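Local structure of glycoside Hydrolase (Bacteroides plebeius, 5T3B) at residues E230-D235 against N320-S325; A418-T423 against S466-N471. The protein probably hydrolyses glycosidic bonds in agarose-related polysaccharides, as a family 50 glycoside hydrolase of a gut bacterium. One frame throughout, in Å; residues are numbered along the deposited sequence.

Overall arrangement
From the N terminus, the chain runs through the early strands and helices up to helix 195-203 before it reaches helix 224-232. Interaction 1 joins the end of that helix to the end of helix 300-324, closing a loop of 84 residues that is rich in helix and has no strand. The chain then runs through strands 358-361 and 385-394 into helix 412-427. Interaction 2 packs this helix against helix 459-469, closing a loop of 42 residues that includes strand 432-437. The loops follow in series, neither nested nor crossing. The contacts lie on opposite sides of the chain's centre, with centres 37 Å apart: interaction 1 peripheral, interaction 2 buried among the barrel helices.

Interaction 1 of 2, residues E230-D235 against N320-S325; sequences EYLNSD and NAVKAS
Leu232, on the last turn of helix 224-232, lies against the C-terminal end of helix 300-324 and buries more surface than any other residue of the contact. Its two methyls divide the work: CD2 rests on Ala321 CB at 3.9 Å, while CD1 meets Val322 CG2 at 3.8 Å. Phe195 and Phe237 also touch this leucine, so the apolar cluster extends beyond the two helix ends. With an alanine here the leucine's two methyls are gone, which is likely to open a gap beside Ala321 and Val322 and take away the main apolar link between the helix ends. Where the leucine side chain leaves the backbone, its CB faces Ser325 CB at 4.1 Å. Ser325 turns its hydroxyl back to its own helix: OG lies between the backbone N and the carbonyl carbon (chi1 75°), from where it donates to Val322 O over 2.7 Å. That carbonyl also accepts Ser325 N, and OG in turn accepts from Asp327 N, so the serine hydroxyl ties the helix end to the chain that follows. Asn233 completes the contact on the more exposed side. Its OD1 comes close over Ser325, 3.3 Å from CB, and accepts a hydrogen bond from Lys326 N just beyond. Its other amide atom works through a water, which accepts from Asn233 ND2 at 2.9 Å and donates to Ala324 O at 2.7 Å. Both ends of the amide are thus employed, which should fix its rotation. The chemistry is that of two helix ends joined by a leucine wedge, with one asparagine amide serving backbone groups where the second helix gives out.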
loop_
_atom_site.group_PDB
_atom_site.type_symbol
_atom_site.label_atom_id
_atom_site.label_comp_id
_atom_site.label_asym_id
_atom_site.label_seq_id
_atom_site.Cartn_x
_atom_site.Cartn_y
_atom_site.Cartn_z
ATOM N N GLU A 230 17.404 -18.033 -3.069
ATOM C CA GLU A 230 17.423 -18.472 -4.449
ATOM C C GLU A 230 16.458 -17.669 -5.293
ATOM O O GLU A 230 16.792 -17.255 -6.388
ATOM C CB GLU A 230 17.168 -19.969 -4.537
ATOM C CG GLU A 230 18.294 -20.777 -3.923
ATOM C CD GLU A 230 18.037 -22.267 -3.880
ATOM O OE1 GLU A 230 17.040 -22.736 -4.511
ATOM O OE2 GLU A 230 18.835 -22.993 -3.196
ATOM N N TYR A 231 15.252 -17.419 -4.738
ATOM C CA TYR A 231 14.233 -16.719 -5.526
ATOM C C TYR A 231 14.684 -15.306 -5.810
ATOM O O TYR A 231 14.543 -14.831 -6.930
ATOM C CB TYR A 231 12.908 -16.773 -4.779
ATOM C CG TYR A 231 11.725 -16.357 -5.645
ATOM C CD1 TYR A 231 11.399 -17.035 -6.806
ATOM C CD2 TYR A 231 10.894 -15.311 -5.257
ATOM C CE1 TYR A 231 10.275 -16.677 -7.583
ATOM C CE2 TYR A 231 9.801 -14.928 -6.016
ATOM C CZ TYR A 231 9.483 -15.613 -7.147
ATOM O OH TYR A 231 8.406 -15.273 -7.900
ATOM N N LEU A 232 15.266 -14.608 -4.841
ATOM C CA LEU A 232 15.780 -13.266 -5.089
ATOM C C LEU A 232 16.832 -13.180 -6.167
ATOM O O LEU A 232 16.920 -12.187 -6.835
ATOM C CB LEU A 232 16.342 -12.603 -3.833
ATOM C CG LEU A 232 15.360 -11.685 -3.068
ATOM C CD1 LEU A 232 15.107 -10.401 -3.833
ATOM C CD2 LEU A 232 14.065 -12.365 -2.678
ATOM N N ASN A 233 17.597 -14.267 -6.291
ATOM C CA ASN A 233 18.638 -14.350 -7.323
ATOM C C ASN A 233 18.198 -14.956 -8.652
ATOM O O ASN A 233 19.001 -15.087 -9.565
ATOM C CB ASN A 233 19.887 -15.030 -6.736
ATOM C CG ASN A 233 20.827 -14.053 -6.110
ATOM O OD1 ASN A 233 20.608 -12.843 -6.089
ATOM N ND2 ASN A 233 21.913 -14.582 -5.559
ATOM N N SER A 234 16.901 -15.266 -8.760
ATOM C CA SER A 234 16.383 -15.908 -9.923
ATOM C C SER A 234 15.943 -14.918 -10.974
ATOM O O SER A 234 15.868 -13.701 -10.749
ATOM C CB SER A 234 15.218 -16.806 -9.511
ATOM O OG SER A 234 14.038 -16.068 -9.329
ATOM N N ASP A 235 15.476 -15.474 -12.090
ATOM C CA ASP A 235 14.960 -14.681 -13.200
ATOM C C ASP A 235 13.695 -13.911 -12.823
ATOM O O ASP A 235 13.336 -12.916 -13.484
ATOM C CB ASP A 235 14.686 -15.569 -14.453
ATOM C CG ASP A 235 15.946 -16.065 -15.158
ATOM O OD1 ASP A 235 17.066 -15.496 -14.961
ATOM O OD2 ASP A 235 15.801 -17.031 -15.994
ATOM N N ASN A 320 16.683 -11.032 4.559
ATOM C CA ASN A 320 18.014 -11.695 4.490
ATOM C C ASN A 320 18.334 -12.148 3.066
ATOM O O ASN A 320 19.451 -12.121 2.628
ATOM C CB ASN A 320 18.100 -12.799 5.519
ATOM C CG ASN A 320 18.141 -12.214 6.922
ATOM O OD1 ASN A 320 18.695 -11.148 7.114
ATOM N ND2 ASN A 320 17.637 -12.925 7.917
ATOM N N ALA A 321 17.307 -12.566 2.330
ATOM C CA ALA A 321 17.480 -12.906 0.932
ATOM C C ALA A 321 17.908 -11.709 0.087
ATOM O O ALA A 321 18.769 -11.848 -0.762
ATOM C CB ALA A 321 16.227 -13.496 0.348
ATOM N N VAL A 322 17.298 -10.549 0.311
ATOM C CA VAL A 322 17.738 -9.345 -0.382
ATOM C C VAL A 322 19.201 -9.035 -0.036
ATOM O O VAL A 322 19.995 -8.760 -0.916
ATOM C CB VAL A 322 16.816 -8.149 -0.078
ATOM C CG1 VAL A 322 17.369 -6.874 -0.701
ATOM C CG2 VAL A 322 15.406 -8.400 -0.571
ATOM N N LYS A 323 19.544 -9.104 1.240
ATOM C CA LYS A 323 20.893 -8.711 1.655
ATOM C C LYS A 323 21.920 -9.633 1.041
ATOM O O LYS A 323 23.003 -9.168 0.656
ATOM C CB LYS A 323 20.991 -8.720 3.163
ATOM C CG LYS A 323 22.428 -8.682 3.675
ATOM C CD LYS A 323 22.417 -8.624 5.179
ATOM C CE LYS A 323 23.817 -8.749 5.765
ATOM N NZ LYS A 323 24.827 -8.239 4.827
ATOM N N ALA A 324 21.563 -10.906 0.888
ATOM C CA ALA A 324 22.487 -11.889 0.295
ATOM C C ALA A 324 22.528 -11.940 -1.219
ATOM O O ALA A 324 23.328 -12.684 -1.822
ATOM C CB ALA A 324 22.165 -13.300 0.815
ATOM N N SER A 325 21.663 -11.161 -1.854
ATOM C CA SER A 325 21.413 -11.257 -3.283
ATOM C C SER A 325 22.406 -10.477 -4.112
ATOM O O SER A 325 23.214 -9.735 -3.577
ATOM C CB SER A 325 19.999 -10.750 -3.608
ATOM O OG SER A 325 19.914 -9.314 -3.546
HETATM O O HOH W 1 24.187 -13.224 -4.356
#

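Interaction 2 of 2, residues A418-T423 against S466-N471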
loop_
_atom_site.group_PDB
_atom_site.type_symbol
_atom_site.label_atom_id
_atom_site.label_comp_id
_atom_site.label_asym_id
_atom_site.label_seq_id
_atom_site.Cartn_x
_atom_site.Cartn_y
_atom_site.Cartn_z
ATOM N N ALA A 418 -13.525 12.171 -0.348
ATOM C CA ALA A 418 -13.017 11.059 0.449
ATOM C C ALA A 418 -11.504 10.903 0.260
ATOM O O ALA A 418 -10.805 10.564 1.209
ATOM C CB ALA A 418 -13.715 9.798 0.078
ATOM N N TYR A 419 -11.012 11.074 -0.961
ATOM C CA TYR A 419 -9.581 10.996 -1.202
ATOM C C TYR A 419 -8.872 12.067 -0.381
ATOM O O TYR A 419 -7.860 11.772 0.277
ATOM C CB TYR A 419 -9.263 11.188 -2.702
ATOM C CG TYR A 419 -7.819 11.093 -3.043
ATOM C CD1 TYR A 419 -6.996 12.218 -3.033
ATOM C CD2 TYR A 419 -7.259 9.918 -3.457
ATOM C CE1 TYR A 419 -5.672 12.179 -3.375
ATOM C CE2 TYR A 419 -5.912 9.867 -3.799
ATOM C CZ TYR A 419 -5.120 10.998 -3.788
ATOM O OH TYR A 419 -3.803 10.846 -4.165
ATOM N N GLN A 420 -9.367 13.306 -0.426
ATOM C CA GLN A 420 -8.755 14.375 0.367
ATOM C C GLN A 420 -8.784 14.062 1.839
ATOM O O GLN A 420 -7.772 14.277 2.537
ATOM C CB GLN A 420 -9.364 15.747 0.082
ATOM C CG GLN A 420 -9.245 16.145 -1.359
ATOM C CD GLN A 420 -9.443 17.636 -1.560
ATOM O OE1 GLN A 420 -10.068 18.292 -0.734
ATOM N NE2 GLN A 420 -8.904 18.154 -2.643
ATOM N N HIS A 421 -9.924 13.612 2.348
ATOM C CA HIS A 421 -10.040 13.332 3.779
ATOM C C HIS A 421 -9.015 12.258 4.203
ATOM O O HIS A 421 -8.316 12.384 5.202
ATOM C CB HIS A 421 -11.463 12.862 4.058
ATOM C CG HIS A 421 -11.734 12.470 5.453
ATOM N ND1 HIS A 421 -12.064 13.364 6.411
ATOM C CD2 HIS A 421 -11.646 11.282 6.054
ATOM C CE1 HIS A 421 -12.218 12.735 7.542
ATOM N NE2 HIS A 421 -11.944 11.471 7.368
ATOM N N PHE A 422 -8.970 11.174 3.434
ATOM C CA PHE A 422 -8.121 10.052 3.850
ATOM C C PHE A 422 -6.653 10.463 3.738
ATOM O O PHE A 422 -5.856 10.198 4.682
ATOM C CB PHE A 422 -8.434 8.791 3.008
ATOM C CG PHE A 422 -8.088 7.510 3.695
ATOM C CD1 PHE A 422 -8.947 6.989 4.635
ATOM C CD2 PHE A 422 -6.911 6.858 3.450
ATOM C CE1 PHE A 422 -8.648 5.851 5.352
ATOM C CE2 PHE A 422 -6.607 5.697 4.165
ATOM C CZ PHE A 422 -7.465 5.196 5.085
ATOM N N THR A 423 -6.268 11.097 2.643
ATOM C CA THR A 423 -4.890 11.472 2.455
ATOM C C THR A 423 -4.442 12.542 3.445
ATOM O O THR A 423 -3.298 12.483 3.902
ATOM C CB THR A 423 -4.620 11.887 1.018
ATOM O OG1 THR A 423 -5.413 13.013 0.630
ATOM C CG2 THR A 423 -4.790 10.699 0.072
ATOM N N SER A 466 -5.504 15.892 -7.544
ATOM C CA SER A 466 -4.410 16.796 -7.960
ATOM C C SER A 466 -4.163 17.808 -6.858
ATOM O O SER A 466 -3.009 18.136 -6.532
ATOM C CB SER A 466 -4.795 17.536 -9.254
ATOM O OG SER A 466 -4.929 16.670 -10.358
ATOM N N ASP A 467 -5.245 18.392 -6.296
ATOM C CA ASP A 467 -5.086 19.445 -5.327
ATOM C C ASP A 467 -4.275 18.961 -4.104
ATOM O O ASP A 467 -3.425 19.677 -3.576
ATOM C CB ASP A 467 -6.445 20.002 -4.892
ATOM C CG ASP A 467 -7.120 20.791 -6.002
ATOM O OD1 ASP A 467 -6.428 21.356 -6.907
ATOM O OD2 ASP A 467 -8.364 20.863 -5.882
ATOM N N ILE A 468 -4.529 17.708 -3.680
ATOM C CA ILE A 468 -3.685 17.108 -2.639
ATOM C C ILE A 468 -2.270 16.793 -3.140
ATOM O O ILE A 468 -1.262 17.179 -2.550
ATOM C CB ILE A 468 -4.333 15.836 -2.045
ATOM C CG1 ILE A 468 -5.625 16.164 -1.322
ATOM C CG2 ILE A 468 -3.332 15.008 -1.222
ATOM C CD1 ILE A 468 -5.388 16.735 0.052
ATOM N N ASN A 469 -2.230 16.042 -4.224
ATOM C CA ASN A 469 -0.976 15.434 -4.657
ATOM C C ASN A 469 0.060 16.474 -5.012
ATOM O O ASN A 469 1.251 16.304 -4.755
ATOM C CB ASN A 469 -1.193 14.533 -5.853
ATOM C CG ASN A 469 -1.968 13.299 -5.506
ATOM O OD1 ASN A 469 -2.220 12.950 -4.372
ATOM N ND2 ASN A 469 -2.327 12.576 -6.575
ATOM N N TRP A 470 -0.399 17.585 -5.603
ATOM C CA TRP A 470 0.541 18.666 -5.943
ATOM C C TRP A 470 1.132 19.346 -4.702
ATOM O O TRP A 470 2.162 19.990 -4.776
ATOM C CB TRP A 470 -0.183 19.766 -6.694
ATOM C CG TRP A 470 -0.689 19.437 -8.053
ATOM C CD1 TRP A 470 -0.335 18.401 -8.873
ATOM C CD2 TRP A 470 -1.661 20.202 -8.783
ATOM N NE1 TRP A 470 -0.997 18.501 -10.061
ATOM C CE2 TRP A 470 -1.835 19.584 -10.035
ATOM C CE3 TRP A 470 -2.423 21.347 -8.470
ATOM C CZ2 TRP A 470 -2.758 20.086 -10.989
ATOM C CZ3 TRP A 470 -3.334 21.810 -9.394
ATOM C CH2 TRP A 470 -3.501 21.198 -10.613
ATOM N N ASN A 471 0.414 19.251 -3.594
ATOM C CA ASN A 471 0.663 20.032 -2.383
ATOM C C ASN A 471 1.203 19.216 -1.198
ATOM O O ASN A 471 1.363 19.771 -0.111
ATOM C CB ASN A 471 -0.609 20.819 -1.986
ATOM C CG ASN A 471 -0.859 21.919 -2.949
ATOM O OD1 ASN A 471 -1.720 21.851 -3.875
ATOM N ND2 ASN A 471 -0.025 22.882 -2.878
HETATM O O HOH W 2 -9.515 21.032 -3.440
#
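Tyr419 reaches Asn469 because its chi1 of -179° sets the ring opposite the backbone N and sends the phenol across to helix 459-469; Ile468 holds CG1 opposite its own carbonyl carbon (chi1 -64°), which lays CG1 against Gln420. The two helices flank strand 432-437 in what is, consistent with family 50, a (beta/alpha)8 barrel, and the contact packs these neighbouring outer helices together. Ile468 carries most buried surface. Its CG1 lies 3.6 Å from Gln420 CG, and on another flank its CB stands at the edge of the tyrosine ring, 4.1 Å from Tyr419 CE1. Trp435 of strand 432-437 touches Ile468, Thr423 and Asn469, so the barrel wall underlies the helix pair. The phenol gives the one direct hydrogen bond between the segments: Tyr419 OH donates to Asn469 OD1 over 2.6 Å, on a lone pair in the carbonyl plane, with ring and amide planes 69° apart. Trp435 NE1 also bonds to this hydroxyl, and Asn469 ND2 to Ile159 O, which together should restrain both groups in this buried place. Gln420, extended beyond CG, slants across Ile468 until its amide nears Asp467. A water accepts from Gln420 NE2 at 3.0 Å and donates to Asp467 OD2 at 2.7 Å; NE2 also donates to Tyr464 O, OE1 accepts from Leu63 N, and the carboxylate is paired with Lys463. Thr423 closes the contact one turn on from Tyr419: CG2 sits 3.8 Å above the centre of the phenol ring, while OG1, 3.4 Å from Ile468 CG2, donates back to Tyr419 O.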